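Putative mandelate racemase (Salmonella typhimurium, PDB 2O56) binds magnesium as a member of the enolase superfamily and is probably a dehydratase (hydro-lyase), although its substrate is not established. Local coordinates at residues Lys24-Glu36 with Gly42-Ile56. Numbering follows the deposited sequence.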
loop_
_atom_site.group_PDB
_atom_site.type_symbol
_atom_site.label_atom_id
_atom_site.label_comp_id
_atom_site.label_asym_id
_atom_site.label_seq_id
_atom_site.Cartn_x
_atom_site.Cartn_y
_atom_site.Cartn_z
ATOM N N LYS A 24 -25.585 -21.924 31.140
ATOM C CA LYS A 24 -25.952 -21.360 32.431
ATOM C C LYS A 24 -25.864 -19.830 32.457
ATOM O O LYS A 24 -25.514 -19.189 31.455
ATOM C CB LYS A 24 -25.071 -21.955 33.530
ATOM C CG LYS A 24 -25.787 -22.227 34.836
ATOM C CD LYS A 24 -26.698 -23.439 34.741
ATOM C CE LYS A 24 -28.044 -23.177 35.399
ATOM N NZ LYS A 24 -28.925 -22.341 34.534
ATOM N N TRP A 25 -26.185 -19.256 33.614
ATOM C CA TRP A 25 -26.255 -17.820 33.777
ATOM C C TRP A 25 -25.482 -17.413 35.011
ATOM O O TRP A 25 -25.831 -17.806 36.126
ATOM C CB TRP A 25 -27.707 -17.370 33.905
ATOM C CG TRP A 25 -27.875 -15.871 33.844
ATOM C CD1 TRP A 25 -28.360 -15.057 34.827
ATOM C CD2 TRP A 25 -27.571 -15.013 32.731
ATOM N NE1 TRP A 25 -28.371 -13.744 34.403
ATOM C CE2 TRP A 25 -27.891 -13.692 33.120
ATOM C CE3 TRP A 25 -27.058 -15.237 31.443
ATOM C CZ2 TRP A 25 -27.709 -12.600 32.274
ATOM C CZ3 TRP A 25 -26.888 -14.152 30.602
ATOM C CH2 TRP A 25 -27.213 -12.850 31.017
ATOM N N ARG A 26 -24.426 -16.631 34.822
ATOM C CA ARG A 26 -23.579 -16.246 35.942
ATOM C C ARG A 26 -23.191 -14.784 35.927
ATOM O O ARG A 26 -22.034 -14.462 35.677
ATOM C CB ARG A 26 -22.333 -17.136 36.013
ATOM C CG ARG A 26 -22.533 -18.383 36.832
ATOM C CD ARG A 26 -21.241 -19.149 36.994
ATOM N NE ARG A 26 -20.592 -18.863 38.265
ATOM C CZ ARG A 26 -19.358 -19.251 38.588
ATOM N NH1 ARG A 26 -18.623 -19.934 37.726
ATOM N NH2 ARG A 26 -18.854 -18.953 39.781
ATOM N N PRO A 27 -24.146 -13.887 36.228
ATOM C CA PRO A 27 -23.764 -12.510 36.444
ATOM C C PRO A 27 -22.825 -12.368 37.628
ATOM O O PRO A 27 -22.963 -13.065 38.627
ATOM C CB PRO A 27 -25.099 -11.808 36.729
ATOM C CG PRO A 27 -26.019 -12.882 37.139
ATOM C CD PRO A 27 -25.599 -14.080 36.383
ATOM N N VAL A 28 -21.858 -11.474 37.495
ATOM C CA VAL A 28 -20.831 -11.288 38.516
ATOM C C VAL A 28 -20.646 -9.795 38.750
ATOM O O VAL A 28 -20.496 -9.020 37.810
ATOM C CB VAL A 28 -19.504 -11.941 38.085
ATOM C CG1 VAL A 28 -18.341 -11.440 38.917
ATOM C CG2 VAL A 28 -19.614 -13.455 38.181
ATOM N N VAL A 29 -20.664 -9.399 40.018
ATOM C CA VAL A 29 -20.671 -8.003 40.390
ATOM C C VAL A 29 -19.440 -7.654 41.226
ATOM O O VAL A 29 -19.001 -8.436 42.078
ATOM C CB VAL A 29 -22.011 -7.639 41.102
ATOM C CG1 VAL A 29 -21.890 -6.359 41.888
ATOM C CG2 VAL A 29 -23.143 -7.555 40.070
ATOM N N VAL A 30 -18.856 -6.495 40.951
ATOM C CA VAL A 30 -17.747 -5.985 41.759
ATOM C C VAL A 30 -18.333 -4.829 42.549
ATOM O O VAL A 30 -18.955 -3.946 41.968
ATOM C CB VAL A 30 -16.613 -5.444 40.877
ATOM C CG1 VAL A 30 -15.498 -4.884 41.729
ATOM C CG2 VAL A 30 -16.070 -6.531 39.968
ATOM N N LYS A 31 -18.173 -4.874 43.869
ATOM C CA LYS A 31 -18.661 -3.840 44.763
ATOM C C LYS A 31 -17.450 -3.288 45.492
ATOM O O LYS A 31 -16.780 -4.005 46.223
ATOM C CB LYS A 31 -19.635 -4.435 45.784
ATOM C CG LYS A 31 -20.280 -3.400 46.708
ATOM C CD LYS A 31 -21.305 -4.079 47.621
ATOM C CE LYS A 31 -21.663 -3.210 48.812
ATOM N NZ LYS A 31 -20.663 -3.348 49.873
ATOM N N ILE A 32 -17.167 -2.016 45.269
ATOM C CA ILE A 32 -15.939 -1.429 45.725
ATOM C C ILE A 32 -16.318 -0.543 46.910
ATOM O O ILE A 32 -17.272 0.257 46.822
ATOM C CB ILE A 32 -15.294 -0.587 44.621
ATOM C CG1 ILE A 32 -14.855 -1.487 43.463
ATOM C CG2 ILE A 32 -14.082 0.161 45.155
ATOM C CD1 ILE A 32 -13.946 -0.800 42.468
ATOM N N ASN A 33 -15.600 -0.696 48.021
ATOM C CA ASN A 33 -16.009 -0.050 49.274
ATOM C C ASN A 33 -14.975 0.952 49.716
ATOM O O ASN A 33 -13.779 0.704 49.590
ATOM C CB ASN A 33 -16.255 -1.102 50.375
ATOM C CG ASN A 33 -17.269 -2.145 49.959
ATOM O OD1 ASN A 33 -18.400 -1.810 49.623
ATOM N ND2 ASN A 33 -16.864 -3.411 49.953
ATOM N N THR A 34 -15.426 2.095 50.221
ATOM C CA THR A 34 -14.506 3.176 50.549
ATOM C C THR A 34 -14.528 3.518 52.031
ATOM O O THR A 34 -15.472 3.176 52.738
ATOM C CB THR A 34 -14.786 4.457 49.733
ATOM O OG1 THR A 34 -16.096 4.935 50.026
ATOM C CG2 THR A 34 -14.670 4.200 48.223
ATOM N N ASP A 35 -13.499 4.216 52.493
ATOM C CA ASP A 35 -13.467 4.687 53.877
ATOM C C ASP A 35 -14.579 5.689 54.233
ATOM O O ASP A 35 -14.832 5.950 55.404
ATOM C CB ASP A 35 -12.088 5.238 54.239
ATOM C CG ASP A 35 -11.645 6.387 53.346
ATOM O OD1 ASP A 35 -12.390 6.794 52.432
ATOM O OD2 ASP A 35 -10.523 6.890 53.571
ATOM N N GLU A 36 -15.246 6.238 53.222
ATOM C CA GLU A 36 -16.283 7.229 53.460
ATOM C C GLU A 36 -17.658 6.631 53.352
ATOM O O GLU A 36 -18.656 7.331 53.444
ATOM C CB GLU A 36 -16.137 8.411 52.519
ATOM C CG GLU A 36 -14.933 9.283 52.838
ATOM C CD GLU A 36 -14.895 10.539 51.997
ATOM O OE1 GLU A 36 -15.946 10.906 51.428
ATOM O OE2 GLU A 36 -13.814 11.160 51.907
ATOM N N GLY A 42 -20.290 -2.521 39.894
ATOM C CA GLY A 42 -19.943 -2.811 38.506
ATOM C C GLY A 42 -20.283 -4.247 38.173
ATOM O O GLY A 42 -20.571 -5.051 39.055
ATOM N N GLU A 43 -20.267 -4.570 36.889
ATOM C CA GLU A 43 -20.581 -5.902 36.457
ATOM C C GLU A 43 -19.468 -6.443 35.542
ATOM O O GLU A 43 -18.912 -5.705 34.731
ATOM C CB GLU A 43 -21.935 -5.892 35.749
ATOM C CG GLU A 43 -22.367 -7.245 35.314
ATOM C CD GLU A 43 -23.811 -7.311 34.986
ATOM O OE1 GLU A 43 -24.541 -6.397 35.409
ATOM O OE2 GLU A 43 -24.211 -8.275 34.293
ATOM N N VAL A 44 -19.125 -7.717 35.719
ATOM C CA VAL A 44 -18.117 -8.392 34.895
ATOM C C VAL A 44 -18.889 -9.147 33.823
ATOM O O VAL A 44 -19.613 -10.091 34.142
ATOM C CB VAL A 44 -17.304 -9.415 35.729
ATOM C CG1 VAL A 44 -16.337 -10.217 34.848
ATOM C CG2 VAL A 44 -16.563 -8.719 36.881
ATOM N N GLY A 45 -18.751 -8.730 32.566
ATOM C CA GLY A 45 -19.649 -9.203 31.502
ATOM C C GLY A 45 -19.257 -10.525 30.859
ATOM O O GLY A 45 -18.904 -10.570 29.673
ATOM N N LEU A 46 -19.328 -11.596 31.651
ATOM C CA LEU A 46 -19.030 -12.948 31.196
ATOM C C LEU A 46 -20.150 -13.910 31.632
ATOM O O LEU A 46 -19.894 -15.074 31.944
ATOM C CB LEU A 46 -17.672 -13.408 31.780
ATOM C CG LEU A 46 -16.397 -12.675 31.326
ATOM C CD1 LEU A 46 -15.181 -13.107 32.148
ATOM C CD2 LEU A 46 -16.136 -12.924 29.822
ATOM N N ALA A 47 -21.388 -13.426 31.664
ATOM C CA ALA A 47 -22.493 -14.187 32.293
ATOM C C ALA A 47 -22.882 -15.460 31.526
ATOM O O ALA A 47 -23.474 -16.384 32.089
ATOM C CB ALA A 47 -23.706 -13.284 32.521
ATOM N N TYR A 48 -22.535 -15.499 30.239
ATOM C CA TYR A 48 -22.825 -16.637 29.357
ATOM C C TYR A 48 -21.493 -17.052 28.742
ATOM O O TYR A 48 -20.464 -16.428 29.010
ATOM C CB TYR A 48 -23.807 -16.227 28.250
ATOM C CG TYR A 48 -23.351 -14.970 27.568
ATOM C CD1 TYR A 48 -22.593 -15.022 26.408
ATOM C CD2 TYR A 48 -23.623 -13.728 28.121
ATOM C CE1 TYR A 48 -22.136 -13.870 25.808
ATOM C CE2 TYR A 48 -23.161 -12.576 27.538
ATOM C CZ TYR A 48 -22.419 -12.652 26.386
ATOM O OH TYR A 48 -21.969 -11.500 25.804
ATOM N N GLY A 49 -21.519 -18.092 27.908
ATOM C CA GLY A 49 -20.300 -18.729 27.393
ATOM C C GLY A 49 -19.475 -19.335 28.512
ATOM O O GLY A 49 -19.965 -19.503 29.656
ATOM N N VAL A 50 -18.218 -19.654 28.198
ATOM C CA VAL A 50 -17.330 -20.347 29.147
ATOM C C VAL A 50 -16.263 -19.384 29.698
ATOM O O VAL A 50 -15.467 -18.834 28.937
ATOM C CB VAL A 50 -16.680 -21.597 28.466
ATOM C CG1 VAL A 50 -15.688 -22.279 29.386
ATOM C CG2 VAL A 50 -17.757 -22.594 28.089
ATOM N N GLY A 51 -16.252 -19.158 31.010
ATOM C CA GLY A 51 -15.271 -18.226 31.583
ATOM C C GLY A 51 -15.599 -17.416 32.829
ATOM O O GLY A 51 -14.705 -16.803 33.396
ATOM N N ALA A 52 -16.861 -17.408 33.269
ATOM C CA ALA A 52 -17.248 -16.684 34.501
ATOM C C ALA A 52 -16.398 -16.916 35.773
ATOM O O ALA A 52 -16.088 -15.960 36.481
ATOM C CB ALA A 52 -18.749 -16.847 34.798
ATOM N N SER A 53 -15.978 -18.154 36.041
ATOM C CA SER A 53 -15.054 -18.409 37.166
ATOM C C SER A 53 -13.742 -17.669 37.008
ATOM O O SER A 53 -13.164 -17.219 37.998
ATOM C CB SER A 53 -14.757 -19.912 37.376
ATOM O OG SER A 53 -15.940 -20.690 37.421
ATOM N N ALA A 54 -13.267 -17.557 35.762
ATOM C CA ALA A 54 -12.036 -16.831 35.451
ATOM C C ALA A 54 -12.216 -15.342 35.742
ATOM O O ALA A 54 -11.324 -14.680 36.300
ATOM C CB ALA A 54 -11.670 -17.037 33.980
ATOM N N GLY A 55 -13.382 -14.824 35.365
ATOM C CA GLY A 55 -13.717 -13.441 35.626
ATOM C C GLY A 55 -13.681 -13.091 37.100
ATOM O O GLY A 55 -13.213 -12.009 37.461
ATOM N N ILE A 56 -14.187 -14.005 37.940
ATOM C CA ILE A 56 -14.157 -13.874 39.402
ATOM C C ILE A 56 -12.731 -13.805 39.957
ATOM O O ILE A 56 -12.403 -12.889 40.722
ATOM C CB ILE A 56 -14.946 -15.037 40.100
ATOM C CG1 ILE A 56 -16.439 -14.842 39.907
ATOM C CG2 ILE A 56 -14.669 -15.074 41.601
ATOM C CD1 ILE A 56 -17.221 -16.134 40.011
HETATM O O HOH W 1 -19.775 -12.795 34.525
HETATM O O HOH W 2 -22.397 -10.331 34.482
#
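With CG of Trp25 anti to the backbone N (chi1 -170°), the indole lies against Ala47, whose CB sits over the six-membered ring, 3.8 Å from the ring centroid, a CH-pi contact. The side chain of Arg26 runs out nearly straight, then bends at chi3 (98°), which carries the guanidinium across the start of helix 52-66. There NH1 gives a hydrogen bond to Ser53 OG at 2.8 Å, in the guanidinium plane, while CB and CD rest on Ala52 CB. Asp13 takes NH2 in a salt bridge, engaging both terminal nitrogens, and Asp61 of the second subunit holds Ser53 OG. The backbone N of Arg26 also donates to Ala47 O (2.9 Å).

Farther along, Val30 and Gly42 exchange two backbone hydrogen bonds, and Val44 N reaches Val28 O at 2.8 Å. Val44 CG2 touches both Val28 CG1 and Val30 CG2, and Val28 CG2 meets Ile56 CG1 of the helix. Where the strands part, one water links Arg26 O to Val44 O; a second donates to Val44 O and to Glu43 OE2 (water to OE2 2.7 Å), itself held by Gly327 N, and accepts a long bond from Val28 N, standing in for a direct bond to Val44 O. The nearest side-chain atoms of Tyr48 and the magnesium ligand Glu273 are about 4 Å apart. This antiparallel hairpin belongs to the enolase-superfamily capping domain, whose loops, here 45-51, border the barrel's metal site.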